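Local coordinates for protein ADP-ribosylating toxin CARDS (Mycoplasma pneumoniae, PDB 4TLV) that transfers ADP-ribose from NAD(+) to multiple target proteins as a mono-ADP-ribosylating toxin and causes vacuolization in mammalian cells, at residues Val152-Val157 and Glu171-Asn176; Pro156-His161 and Ile421-Thr426; Gln375-Ser380 and Glu417-Val422. All coordinates share one frame; numbering follows the deposited sequence.

Contact 1: Val152-Val157 and Glu171-Asn176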
# COMPACT_ATOMS: atom_id res chain seq x y z
N VAL A 152 -12.12 -19.07 -5.89
CA VAL A 152 -10.71 -18.78 -6.16
C VAL A 152 -9.90 -20.01 -5.85
O VAL A 152 -10.28 -20.82 -5.01
CB VAL A 152 -10.18 -17.59 -5.34
CG1 VAL A 152 -11.02 -16.35 -5.61
CG2 VAL A 152 -10.16 -17.91 -3.87
N ASP A 153 -8.77 -20.16 -6.54
CA ASP A 153 -7.88 -21.27 -6.25
C ASP A 153 -6.42 -20.83 -6.32
O ASP A 153 -6.09 -19.78 -6.89
CB ASP A 153 -8.17 -22.48 -7.15
CG ASP A 153 -7.97 -22.18 -8.63
OD1 ASP A 153 -7.25 -21.22 -8.95
OD2 ASP A 153 -8.51 -22.92 -9.48
N ALA A 154 -5.56 -21.62 -5.70
CA ALA A 154 -4.14 -21.36 -5.75
C ALA A 154 -3.54 -22.49 -6.57
O ALA A 154 -3.83 -23.65 -6.30
CB ALA A 154 -3.55 -21.35 -4.36
N VAL A 155 -2.72 -22.15 -7.56
CA VAL A 155 -2.07 -23.15 -8.40
C VAL A 155 -0.58 -22.85 -8.58
O VAL A 155 -0.16 -21.68 -8.60
CB VAL A 155 -2.75 -23.22 -9.78
CG1 VAL A 155 -4.18 -23.68 -9.62
CG2 VAL A 155 -2.70 -21.86 -10.45
N PRO A 156 0.24 -23.90 -8.73
CA PRO A 156 1.68 -23.66 -8.93
C PRO A 156 1.97 -22.99 -10.28
O PRO A 156 1.30 -23.28 -11.27
CB PRO A 156 2.30 -25.07 -8.91
CG PRO A 156 1.15 -26.02 -9.14
CD PRO A 156 -0.11 -25.33 -8.70
N VAL A 157 2.98 -22.14 -10.30
CA VAL A 157 3.49 -21.55 -11.53
C VAL A 157 4.38 -22.55 -12.29
O VAL A 157 5.28 -23.15 -11.70
CB VAL A 157 4.28 -20.27 -11.22
CG1 VAL A 157 4.88 -19.66 -12.51
CG2 VAL A 157 3.36 -19.24 -10.51
N GLU A 171 3.53 -20.50 -6.00
CA GLU A 171 2.12 -20.55 -6.29
C GLU A 171 1.61 -19.18 -6.72
O GLU A 171 2.18 -18.15 -6.34
CB GLU A 171 1.33 -20.95 -5.04
CG GLU A 171 1.72 -22.28 -4.45
CD GLU A 171 1.06 -23.45 -5.16
OE1 GLU A 171 -0.13 -23.35 -5.51
OE2 GLU A 171 1.75 -24.47 -5.34
N THR A 172 0.52 -19.18 -7.47
CA THR A 172 -0.22 -17.95 -7.71
C THR A 172 -1.70 -18.25 -7.46
O THR A 172 -2.06 -19.38 -7.13
CB THR A 172 0.08 -17.36 -9.11
OG1 THR A 172 -0.46 -16.04 -9.20
CG2 THR A 172 -0.49 -18.23 -10.23
N THR A 173 -2.55 -17.24 -7.59
CA THR A 173 -3.96 -17.43 -7.34
C THR A 173 -4.73 -17.11 -8.60
O THR A 173 -4.23 -16.43 -9.49
CB THR A 173 -4.46 -16.53 -6.19
OG1 THR A 173 -4.14 -15.17 -6.51
CG2 THR A 173 -3.76 -16.90 -4.89
N ARG A 174 -5.94 -17.64 -8.69
CA ARG A 174 -6.81 -17.34 -9.81
C ARG A 174 -8.21 -17.02 -9.30
O ARG A 174 -8.72 -17.67 -8.39
CB ARG A 174 -6.87 -18.54 -10.77
CG ARG A 174 -5.53 -18.88 -11.41
CD ARG A 174 -5.72 -19.96 -12.46
NE ARG A 174 -6.48 -21.07 -11.91
CZ ARG A 174 -6.97 -22.07 -12.63
NH1 ARG A 174 -6.77 -22.10 -13.94
NH2 ARG A 174 -7.67 -23.04 -12.05
N ILE A 175 -8.81 -15.99 -9.88
CA ILE A 175 -10.21 -15.70 -9.60
C ILE A 175 -11.05 -16.27 -10.74
O ILE A 175 -11.02 -15.78 -11.87
CB ILE A 175 -10.45 -14.20 -9.42
CG1 ILE A 175 -9.52 -13.65 -8.33
CG2 ILE A 175 -11.93 -13.93 -9.06
CD1 ILE A 175 -9.59 -12.15 -8.15
N ASN A 176 -11.79 -17.33 -10.45
CA ASN A 176 -12.54 -18.01 -11.49
C ASN A 176 -13.92 -17.40 -11.79
O ASN A 176 -14.67 -17.06 -10.87
CB ASN A 176 -12.68 -19.48 -11.11
CG ASN A 176 -11.32 -20.15 -10.93
OD1 ASN A 176 -10.51 -20.18 -11.86
ND2 ASN A 176 -11.06 -20.64 -9.72
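Asp-153 and Arg-174 face each other across the antiparallel beta hairpin made by strands 146-156 and 168-181 of the mono-ADP-ribosyltransferase domain. The guanidinium meets the carboxylate side-on: NH2 of Arg-174 lies 2.7 Å from OD2 of Asp-153, while NE of Arg-174 gives a straighter bond, 3.1 Å long, to the syn lone pair of OD1. The two planes are only 10° apart, so both N-H groups can point at the carboxylate oxygens within one plane, adding hydrogen bonding to the charge attraction. ND2 of Asn-176 adds a weak bond to OD2 of Asp-153, and its OD1 lies above one guanidinium face, toward the rim. A bend at chi3 (-50°) swings NE of Arg-174 back toward the acid. Behind this pair, Asp-153 and Arg-174 exchange two backbone bonds, as do Val-155 and Thr-172.

On the same face, CG2 of Val-155 packs 4.1 Å from CD of Arg-174. On the other face CG1 of Val-152 meets CG1 of Ile-175 at 4.1 Å, and Val-152 continues onto Ala-78 and Leu-80 of strand 76-84. Proline, which has no N-H to offer, suits position 156, a non-hydrogen-bonded pair with Glu-171. Bent at chi2, Glu-171 lies alongside the proline ring, with OE2 3.7 Å from CB of Pro-156.

Contact 2: Pro156-His161 and Ile421-Thr426; sequences PVEPGH and IVDECT
Glu-158 of the transferase domain reaches Val-422 and Asp-423 in the 421-426 loop of the D2 domain. Its CB points toward that loop, and CG, anti to the backbone N (chi1 -159°), continues in the same general direction to within 4.2 Å of the carbonyl O of Val-422. Beyond CG the chain stays extended, which brings CD to 3.9 Å from O of Val-422. At the tip the oxygens divide their roles. OE1 lies near CG1 of Val-422, whereas OE2 accepts a bond from a water, 2.5 Å away, whose oxygen in turn accepts from N of Glu-424. Both legs are unusually short, so the water's exact position is less certain. The water appears to join the carboxylate to the opposing backbone, where no direct hydrogen bond links the two segments.

OE2 of Glu-158 also lies 3.4 Å from OD1 of Asp-423, the two carboxylate planes being 53° apart. Two acids this close would be expected to repel, a cost that the water and nearby N-H groups may moderate. Asp-423 has work within its own loop: its OD2 takes the N-H of Cys-425 in a nearly straight bond of 3.0 Å. Thr-426 adds a clasp from its hydroxyl to O of Ile-421.

Beside the acids, CG1 of Val-157 touches CG1 of Val-422 at 4.0 Å, the two compact valines crossing at about a right angle; Ala-429 packs against both. Contact is thus sparse, a valine pair next to a water-bridged acid, at an interdomain junction where the D2 loop is shaped by an Asx turn and a type I beta turn starting at Asp-423.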
# COMPACT_ATOMS: atom_id res chain seq x y z
N PRO A 156 0.24 -23.90 -8.73
CA PRO A 156 1.68 -23.66 -8.93
C PRO A 156 1.97 -22.99 -10.28
O PRO A 156 1.30 -23.28 -11.27
CB PRO A 156 2.30 -25.07 -8.91
CG PRO A 156 1.15 -26.02 -9.14
CD PRO A 156 -0.11 -25.33 -8.70
N VAL A 157 2.98 -22.14 -10.30
CA VAL A 157 3.49 -21.55 -11.53
C VAL A 157 4.38 -22.55 -12.29
O VAL A 157 5.28 -23.15 -11.70
CB VAL A 157 4.28 -20.27 -11.22
CG1 VAL A 157 4.88 -19.66 -12.51
CG2 VAL A 157 3.36 -19.24 -10.51
N GLU A 158 4.15 -22.72 -13.59
CA GLU A 158 4.95 -23.65 -14.40
C GLU A 158 5.18 -25.02 -13.73
O GLU A 158 6.32 -25.44 -13.55
CB GLU A 158 6.32 -23.04 -14.76
CG GLU A 158 6.97 -23.70 -15.99
CD GLU A 158 8.47 -23.49 -16.09
OE1 GLU A 158 9.10 -23.00 -15.13
OE2 GLU A 158 9.03 -23.85 -17.15
N PRO A 159 4.10 -25.73 -13.35
CA PRO A 159 4.29 -26.97 -12.58
C PRO A 159 5.11 -28.03 -13.33
O PRO A 159 5.08 -28.10 -14.56
CB PRO A 159 2.86 -27.47 -12.39
CG PRO A 159 2.11 -26.90 -13.52
CD PRO A 159 2.70 -25.52 -13.71
N GLY A 160 5.84 -28.84 -12.58
CA GLY A 160 6.65 -29.89 -13.16
C GLY A 160 8.00 -29.36 -13.63
O GLY A 160 8.90 -30.15 -13.92
N HIS A 161 8.14 -28.04 -13.73
CA HIS A 161 9.37 -27.47 -14.29
C HIS A 161 10.03 -26.39 -13.42
O HIS A 161 11.25 -26.36 -13.29
CB HIS A 161 9.10 -26.91 -15.69
CG HIS A 161 8.56 -27.92 -16.65
ND1 HIS A 161 9.35 -28.87 -17.26
CD2 HIS A 161 7.30 -28.13 -17.11
CE1 HIS A 161 8.61 -29.62 -18.06
NE2 HIS A 161 7.36 -29.19 -17.99
N ILE A 421 6.58 -14.39 -20.04
CA ILE A 421 6.74 -15.82 -20.22
C ILE A 421 7.67 -16.37 -19.15
O ILE A 421 8.74 -15.82 -18.90
CB ILE A 421 7.26 -16.15 -21.64
CG1 ILE A 421 8.61 -15.47 -21.88
CG2 ILE A 421 6.24 -15.71 -22.68
CD1 ILE A 421 9.31 -15.87 -23.18
N VAL A 422 7.23 -17.44 -18.51
CA VAL A 422 7.97 -18.03 -17.41
C VAL A 422 8.56 -19.37 -17.84
O VAL A 422 7.83 -20.28 -18.25
CB VAL A 422 7.06 -18.25 -16.20
CG1 VAL A 422 7.81 -19.02 -15.11
CG2 VAL A 422 6.55 -16.91 -15.66
N ASP A 423 9.87 -19.48 -17.70
CA ASP A 423 10.58 -20.68 -18.11
C ASP A 423 12.01 -20.56 -17.60
O ASP A 423 12.49 -19.47 -17.29
CB ASP A 423 10.57 -20.78 -19.63
CG ASP A 423 11.18 -22.07 -20.13
OD1 ASP A 423 10.45 -23.08 -20.17
OD2 ASP A 423 12.40 -22.07 -20.47
N GLU A 424 12.71 -21.68 -17.52
CA GLU A 424 14.11 -21.63 -17.10
C GLU A 424 14.89 -20.60 -17.91
O GLU A 424 15.71 -19.86 -17.36
CB GLU A 424 14.77 -23.01 -17.23
CG GLU A 424 16.21 -23.05 -16.74
CD GLU A 424 16.83 -24.45 -16.85
OE1 GLU A 424 16.13 -25.37 -17.34
OE2 GLU A 424 18.00 -24.63 -16.44
N CYS A 425 14.64 -20.54 -19.21
CA CYS A 425 15.40 -19.65 -20.09
C CYS A 425 14.82 -18.23 -20.18
O CYS A 425 15.37 -17.38 -20.90
CB CYS A 425 15.52 -20.25 -21.49
SG CYS A 425 16.71 -21.61 -21.63
N THR A 426 13.73 -17.97 -19.48
CA THR A 426 13.14 -16.63 -19.49
C THR A 426 12.91 -16.07 -18.08
O THR A 426 13.85 -15.97 -17.28
CB THR A 426 11.86 -16.56 -20.37
OG1 THR A 426 10.94 -17.60 -20.01
CG2 THR A 426 12.22 -16.71 -21.86
O HOH W 1 11.56 -24.00 -16.99

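Contact 3: Gln375-Ser380 and Glu417-Val422; sequences QFRVSS and ELQIIV
OE2 of Glu-417 is gripped by three donors: NE of Arg-377 at 2.9 Å, a water at 2.7 Å, and, weakly, NE2 of Gln-419 at 3.2 Å. The other carboxylate oxygen, OE1, receives NH2 of Arg-377 on its syn lone pair at 3.1 Å. Arginine thus holds glutamate side-on, one nitrogen to each oxygen, and both acceptors lie close to the guanidinium plane. The torsions explain the reach. CG of Glu-417 stands anti to the backbone N (chi1 -173°) and the chain beyond it is extended, while Arg-377 bends at chi3 (-68°), which brings NE round to the acid.

The same water gives its second hydrogen to O of Leu-418 and accepts from N of Val-378. It fills in for a direct backbone bond where strands 375-380 and 415-421 splay, their short axes running at 128°. Closer to Val-422 the pairing is regular: Phe-376 and Ile-420 form a hydrogen-bonded antiparallel pair.

The opposite face from Gln-375 is apolar. CG2 of Val-378 packs against CD1 of Ile-420 at 3.6 Å, and CE1 of Phe-376 lies 3.8 Å from CG2 of Val-422. Branched side chains and a flat ring suit this buried side, which Leu-279 and Phe-431 extend around Ile-420. Both strands belong to the beta-trefoil D2 domain.

The chemistry divides by face: hydrophobic packing covers one side, while on the other a largely buried carboxylate has its charge met by a two-pronged arginine and its remaining needs by amide and water, which would be expected to keep Glu-417 ionised.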
# COMPACT_ATOMS: atom_id res chain seq x y z
N GLN A 375 2.13 -18.11 -19.00
CA GLN A 375 2.01 -16.85 -19.74
C GLN A 375 1.11 -15.89 -18.96
O GLN A 375 -0.01 -16.24 -18.61
CB GLN A 375 1.44 -17.10 -21.13
CG GLN A 375 2.30 -18.04 -21.97
CD GLN A 375 1.53 -18.70 -23.09
OE1 GLN A 375 0.37 -18.36 -23.35
NE2 GLN A 375 2.16 -19.67 -23.76
N PHE A 376 1.59 -14.68 -18.73
CA PHE A 376 0.90 -13.76 -17.83
C PHE A 376 0.64 -12.40 -18.46
O PHE A 376 1.55 -11.74 -18.94
CB PHE A 376 1.74 -13.60 -16.54
CG PHE A 376 1.83 -14.85 -15.72
CD1 PHE A 376 2.67 -15.88 -16.09
CD2 PHE A 376 1.07 -14.99 -14.56
CE1 PHE A 376 2.76 -17.05 -15.32
CE2 PHE A 376 1.15 -16.15 -13.80
CZ PHE A 376 1.99 -17.18 -14.18
N ARG A 377 -0.62 -11.99 -18.43
CA ARG A 377 -1.01 -10.66 -18.85
C ARG A 377 -0.74 -9.70 -17.70
O ARG A 377 -1.02 -10.00 -16.55
CB ARG A 377 -2.49 -10.64 -19.22
CG ARG A 377 -3.12 -9.23 -19.35
CD ARG A 377 -4.55 -9.36 -19.90
NE ARG A 377 -4.54 -9.82 -21.29
CZ ARG A 377 -5.49 -10.58 -21.85
NH1 ARG A 377 -6.54 -11.00 -21.15
NH2 ARG A 377 -5.38 -10.92 -23.12
N VAL A 378 -0.16 -8.56 -18.03
CA VAL A 378 0.18 -7.56 -17.01
C VAL A 378 -0.73 -6.36 -17.22
O VAL A 378 -0.68 -5.74 -18.28
CB VAL A 378 1.65 -7.16 -17.14
CG1 VAL A 378 2.02 -6.05 -16.13
CG2 VAL A 378 2.54 -8.39 -16.92
N SER A 379 -1.56 -6.05 -16.23
CA SER A 379 -2.59 -5.03 -16.38
C SER A 379 -2.37 -3.89 -15.40
O SER A 379 -1.93 -4.10 -14.27
CB SER A 379 -3.98 -5.63 -16.15
OG SER A 379 -4.23 -6.68 -17.06
N SER A 380 -2.70 -2.68 -15.82
CA SER A 380 -2.61 -1.52 -14.92
C SER A 380 -3.89 -1.28 -14.11
O SER A 380 -4.99 -1.27 -14.67
CB SER A 380 -2.29 -0.26 -15.72
OG SER A 380 -2.33 0.87 -14.88
N GLU A 417 0.01 -7.05 -27.96
CA GLU A 417 0.18 -7.31 -26.54
C GLU A 417 1.42 -8.14 -26.24
O GLU A 417 1.80 -9.03 -27.00
CB GLU A 417 -1.07 -7.96 -25.94
CG GLU A 417 -0.99 -8.11 -24.40
CD GLU A 417 -2.10 -8.94 -23.78
OE1 GLU A 417 -3.04 -9.36 -24.51
OE2 GLU A 417 -2.03 -9.18 -22.55
N LEU A 418 2.05 -7.82 -25.12
CA LEU A 418 3.19 -8.55 -24.59
C LEU A 418 2.76 -9.22 -23.31
O LEU A 418 2.09 -8.61 -22.47
CB LEU A 418 4.30 -7.57 -24.24
CG LEU A 418 4.90 -6.76 -25.38
CD1 LEU A 418 5.59 -5.55 -24.81
CD2 LEU A 418 5.87 -7.65 -26.14
N GLN A 419 3.15 -10.47 -23.14
CA GLN A 419 2.82 -11.20 -21.93
C GLN A 419 4.11 -11.76 -21.36
O GLN A 419 5.05 -12.09 -22.10
CB GLN A 419 1.81 -12.32 -22.22
CG GLN A 419 0.44 -11.76 -22.67
CD GLN A 419 -0.63 -12.83 -22.84
OE1 GLN A 419 -0.34 -14.02 -22.84
NE2 GLN A 419 -1.88 -12.39 -22.99
N ILE A 420 4.18 -11.85 -20.04
CA ILE A 420 5.37 -12.39 -19.41
C ILE A 420 5.42 -13.89 -19.65
O ILE A 420 4.43 -14.58 -19.50
CB ILE A 420 5.38 -12.12 -17.89
CG1 ILE A 420 5.39 -10.60 -17.67
CG2 ILE A 420 6.59 -12.81 -17.25
CD1 ILE A 420 5.64 -10.18 -16.25
N ILE A 421 6.58 -14.39 -20.04
CA ILE A 421 6.74 -15.82 -20.22
C ILE A 421 7.67 -16.37 -19.15
O ILE A 421 8.74 -15.82 -18.90
CB ILE A 421 7.26 -16.15 -21.64
CG1 ILE A 421 8.61 -15.47 -21.88
CG2 ILE A 421 6.24 -15.71 -22.68
CD1 ILE A 421 9.31 -15.87 -23.18
N VAL A 422 7.23 -17.44 -18.51
CA VAL A 422 7.97 -18.03 -17.41
C VAL A 422 8.56 -19.37 -17.84
O VAL A 422 7.83 -20.28 -18.25
CB VAL A 422 7.06 -18.25 -16.20
CG1 VAL A 422 7.81 -19.02 -15.11
CG2 VAL A 422 6.55 -16.91 -15.66
O HOH W 2 -0.18 -8.05 -21.02

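Overall arrangement
The three contacts trace a path from the transferase domain into D2. Contact 1 is a hairpin in the five-stranded antiparallel sheet of the first domain; contact 3 joins two strands of the D2 trefoil; the centres of contacts 1 and 3 lie about 16 Å apart. Contact 2 lies about 15 Å from contact 1 and 14 Å from contact 3, centre to centre. Some 260 residues separate its segments. Contact 2 shares Pro-156 and Val-157 with contact 1, and Ile-421 and Val-422 with contact 3. CG1 of Val-157 also comes within 4.2 Å of CZ of Phe-376, so the catalytic domain packs directly on D2.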